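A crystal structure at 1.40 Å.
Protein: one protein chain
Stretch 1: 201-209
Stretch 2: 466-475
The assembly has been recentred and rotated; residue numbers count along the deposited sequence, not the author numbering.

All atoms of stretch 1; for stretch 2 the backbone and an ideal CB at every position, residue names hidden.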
# COMPACT_ATOMS: atom_id res chain seq x y z
N GLY A 201 -3.96 -5.44 2.06
CA GLY A 201 -2.88 -4.67 1.47
C GLY A 201 -1.88 -5.66 0.90
O GLY A 201 -1.53 -6.64 1.56
N LEU A 202 -1.43 -5.42 -0.33
CA LEU A 202 -0.47 -6.32 -0.96
C LEU A 202 0.73 -5.54 -1.50
O LEU A 202 0.56 -4.65 -2.34
CB LEU A 202 -1.15 -7.09 -2.10
CG LEU A 202 -0.44 -8.28 -2.73
CD1 LEU A 202 -1.45 -9.05 -3.57
CD2 LEU A 202 0.74 -7.83 -3.59
N LYS A 203 1.92 -5.85 -0.98
CA LYS A 203 3.16 -5.22 -1.44
C LYS A 203 3.85 -6.28 -2.29
O LYS A 203 4.36 -7.27 -1.77
CB LYS A 203 4.09 -4.87 -0.27
CG LYS A 203 5.36 -4.17 -0.74
CD LYS A 203 6.52 -4.30 0.24
CE LYS A 203 7.17 -5.68 0.18
NZ LYS A 203 7.95 -5.91 -1.08
N PRO A 204 3.88 -6.08 -3.60
CA PRO A 204 4.52 -7.10 -4.43
C PRO A 204 6.04 -7.11 -4.42
O PRO A 204 6.70 -6.29 -3.76
CB PRO A 204 3.96 -6.81 -5.82
CG PRO A 204 3.81 -5.33 -5.81
CD PRO A 204 3.26 -5.03 -4.43
N THR A 205 6.59 -8.09 -5.14
CA THR A 205 8.02 -8.22 -5.31
C THR A 205 8.46 -6.96 -6.03
O THR A 205 7.76 -6.47 -6.92
CB THR A 205 8.35 -9.42 -6.23
OG1 THR A 205 7.81 -10.62 -5.67
CG2 THR A 205 9.85 -9.57 -6.42
N VAL A 206 9.61 -6.41 -5.65
CA VAL A 206 10.11 -5.22 -6.32
C VAL A 206 10.43 -5.60 -7.77
O VAL A 206 11.25 -6.47 -8.03
CB VAL A 206 11.37 -4.67 -5.63
CG1 VAL A 206 12.00 -3.57 -6.47
CG2 VAL A 206 11.00 -4.13 -4.25
N GLY A 207 9.75 -4.94 -8.70
CA GLY A 207 9.96 -5.24 -10.11
C GLY A 207 8.71 -5.75 -10.79
O GLY A 207 8.65 -5.77 -12.02
N LEU A 208 7.71 -6.16 -10.02
CA LEU A 208 6.47 -6.65 -10.62
C LEU A 208 5.66 -5.50 -11.19
O LEU A 208 5.06 -5.62 -12.26
CB LEU A 208 5.62 -7.40 -9.59
CG LEU A 208 4.30 -7.98 -10.15
CD1 LEU A 208 4.61 -9.05 -11.19
CD2 LEU A 208 3.46 -8.56 -9.02
N VAL A 209 5.65 -4.38 -10.47
CA VAL A 209 4.91 -3.18 -10.87
C VAL A 209 5.88 -2.01 -11.03
O VAL A 209 6.68 -1.72 -10.13
CB VAL A 209 3.85 -2.82 -9.80
CG1 VAL A 209 3.07 -1.58 -10.24
CG2 VAL A 209 2.91 -3.99 -9.57
N UNK A 466 8.76 -15.76 -0.89
CA UNK A 466 9.98 -15.41 -1.61
C UNK A 466 9.62 -14.62 -2.87
O UNK A 466 8.45 -14.47 -3.22
CB UNK A 466 10.78 -16.66 -1.97
N UNK A 467 10.64 -14.11 -3.56
CA UNK A 467 10.42 -13.33 -4.76
C UNK A 467 9.50 -14.02 -5.77
O UNK A 467 9.61 -15.23 -6.01
CB UNK A 467 11.77 -13.02 -5.42
N UNK A 468 8.58 -13.24 -6.33
CA UNK A 468 7.65 -13.70 -7.36
C UNK A 468 6.60 -14.73 -6.93
O UNK A 468 5.98 -15.37 -7.77
CB UNK A 468 8.46 -14.30 -8.51
N UNK A 469 6.39 -14.86 -5.62
CA UNK A 469 5.42 -15.83 -5.12
C UNK A 469 4.00 -15.28 -4.94
O UNK A 469 3.19 -15.88 -4.24
CB UNK A 469 5.91 -16.38 -3.78
N UNK A 470 3.70 -14.15 -5.58
CA UNK A 470 2.36 -13.56 -5.46
C UNK A 470 1.22 -14.54 -5.76
O UNK A 470 0.22 -14.55 -5.06
CB UNK A 470 2.25 -12.36 -6.40
N UNK A 471 1.35 -15.35 -6.83
CA UNK A 471 0.26 -16.29 -7.11
C UNK A 471 -0.06 -17.19 -5.92
O UNK A 471 -1.23 -17.37 -5.56
CB UNK A 471 0.62 -17.15 -8.32
N UNK A 472 0.97 -17.75 -5.31
CA UNK A 472 0.80 -18.63 -4.16
C UNK A 472 0.30 -17.88 -2.93
O UNK A 472 -0.56 -18.37 -2.20
CB UNK A 472 2.12 -19.33 -3.84
N UNK A 473 0.84 -16.69 -2.69
CA UNK A 473 0.40 -15.91 -1.54
C UNK A 473 -1.07 -15.55 -1.65
O UNK A 473 -1.80 -15.57 -0.66
CB UNK A 473 1.24 -14.64 -1.40
N UNK A 474 -1.51 -15.23 -2.86
CA UNK A 474 -2.91 -14.88 -3.07
C UNK A 474 -3.81 -16.09 -2.83
O UNK A 474 -4.86 -15.97 -2.19
CB UNK A 474 -3.12 -14.34 -4.48
N UNK A 475 -3.40 -17.26 -3.32
CA UNK A 475 -4.19 -18.48 -3.12
C UNK A 475 -4.38 -18.74 -1.63
O UNK A 475 -5.48 -19.05 -1.17
CB UNK A 475 -3.52 -19.68 -3.79

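Position 466 has its CA-to-CB bond directed away from stretch 1, and no atom of that stretch lies within 5.5 Å of the ideal CB. The contact sets no demand here, so many side chains would suit. The residue is Thr466; its carbonyl O opens a type II turn and accepts from the backbone N of position 469 at 3.2 Å.

At position 467 the CB points sideways and sits 4.1 Å from Thr205 CG2, close enough for van der Waals contact. Phi/psi of -50/137 fit the second place of a type II turn. A small apolar side chain is an economical choice, though a longer one could lead off past the methyl. The residue is Ala467, whose CB keeps that 4.1 Å contact with Thr205 CG2.

Position 468 has phi/psi of 67/17, a left-handed conformation in which glycine, asparagine or aspartate would be the first guesses. Its backbone N donates to Thr205 OG1 at 2.8 Å with an angle of 160°, a bond open to any residue but proline. The CB points sideways, 4.7 Å from Thr205 OG1, and beyond it lie the Thr205 methyl and the turn from Thr205 to Leu208, a surface that a long flat side chain could cover. The residue is Trp468, with chi1 at -43° (m). Thr205 CG2 stands 3.5 Å from the centroid of its six-membered ring and 2° off the normal, a CH-pi contact over the face. The ring edge meets the turn: Trp468 CH2 is 4.0 Å from Gly207 C, and Trp468 CZ3 is 3.8 Å from Leu208 N and 4.0 Å from Leu208 CB. An ideal CB on Gly207 would lie 3.3 Å from Trp468 CH2, which is tight, but the backbone angles of Gly207 already call for glycine.

Position 469 points away from stretch 1 and precedes a helix, where serine, threonine, aspartate or asparagine is common. Ser469 makes no capping bond; instead its OG donates to Thr466 O at 2.7 Å.

Position 470 points toward stretch 1, with its ideal CB 4.8 Å from Leu208 CD2. Farther out, Thr205 offers two donors, its backbone N and its hydroxyl, the latter with its acceptor role already met by the N of 468. An acceptor on a side chain of some length is indicated, so glutamate or glutamine would suit. The residue is Glu470, and OE2 takes both bonds, from Thr205 N at 2.8 Å (162°) and from Thr205 OG1 at 2.6 Å. Its CD also packs 3.8 Å from Leu208 CD2.

Positions 471, 472, 473 and 475 make no contact with stretch 1, although the CB of 473 points toward it. They tolerate most helix-compatible residues, and proline fits the first turn at 471. They are Pro471, Lys472, Leu473 and Glu475.

Position 474 points sideways, with Leu202 the nearby apolar group; a branched or long aliphatic chain could reach it. Ile474 does so, its CG1 lying 4.1 Å from Leu202 CD1.

Stretch 2, residues 466-475: TAWSEPKLIE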
# COMPACT_ATOMS: atom_id res chain seq x y z
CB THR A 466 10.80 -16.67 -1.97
OG1 THR A 466 12.10 -16.27 -2.41
CG2 THR A 466 10.12 -17.47 -3.06
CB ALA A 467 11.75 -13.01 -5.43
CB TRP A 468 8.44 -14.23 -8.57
CG TRP A 468 9.61 -13.35 -8.93
CD1 TRP A 468 10.94 -13.68 -8.86
CD2 TRP A 468 9.56 -11.98 -9.37
NE1 TRP A 468 11.71 -12.60 -9.22
CE2 TRP A 468 10.89 -11.54 -9.54
CE3 TRP A 468 8.51 -11.08 -9.63
CZ2 TRP A 468 11.21 -10.25 -9.96
CZ3 TRP A 468 8.83 -9.79 -10.04
CH2 TRP A 468 10.17 -9.39 -10.20
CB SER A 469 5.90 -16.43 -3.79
OG SER A 469 5.97 -15.45 -2.77
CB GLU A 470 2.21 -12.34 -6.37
CG GLU A 470 3.03 -11.13 -5.97
CD GLU A 470 4.46 -11.19 -6.47
OE1 GLU A 470 4.81 -12.12 -7.23
OE2 GLU A 470 5.23 -10.29 -6.10
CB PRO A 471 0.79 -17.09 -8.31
CG PRO A 471 1.66 -16.08 -9.01
CD PRO A 471 2.40 -15.43 -7.86
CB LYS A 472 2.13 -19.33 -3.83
CG LYS A 472 2.04 -20.31 -2.68
CD LYS A 472 3.41 -20.80 -2.23
CE LYS A 472 4.12 -21.58 -3.33
NZ LYS A 472 5.46 -22.06 -2.87
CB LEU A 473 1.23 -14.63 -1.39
CG LEU A 473 2.68 -14.81 -0.95
CD1 LEU A 473 3.31 -13.44 -0.74
CD2 LEU A 473 2.75 -15.62 0.33
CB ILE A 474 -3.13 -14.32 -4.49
CG1 ILE A 474 -2.53 -12.91 -4.56
CG2 ILE A 474 -4.62 -14.29 -4.84
CD1 ILE A 474 -2.50 -12.30 -5.95
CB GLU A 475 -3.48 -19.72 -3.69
CG GLU A 475 -3.13 -19.69 -5.15
CD GLU A 475 -2.52 -21.02 -5.60
OE1 GLU A 475 -1.64 -21.54 -4.87
OE2 GLU A 475 -2.90 -21.52 -6.67
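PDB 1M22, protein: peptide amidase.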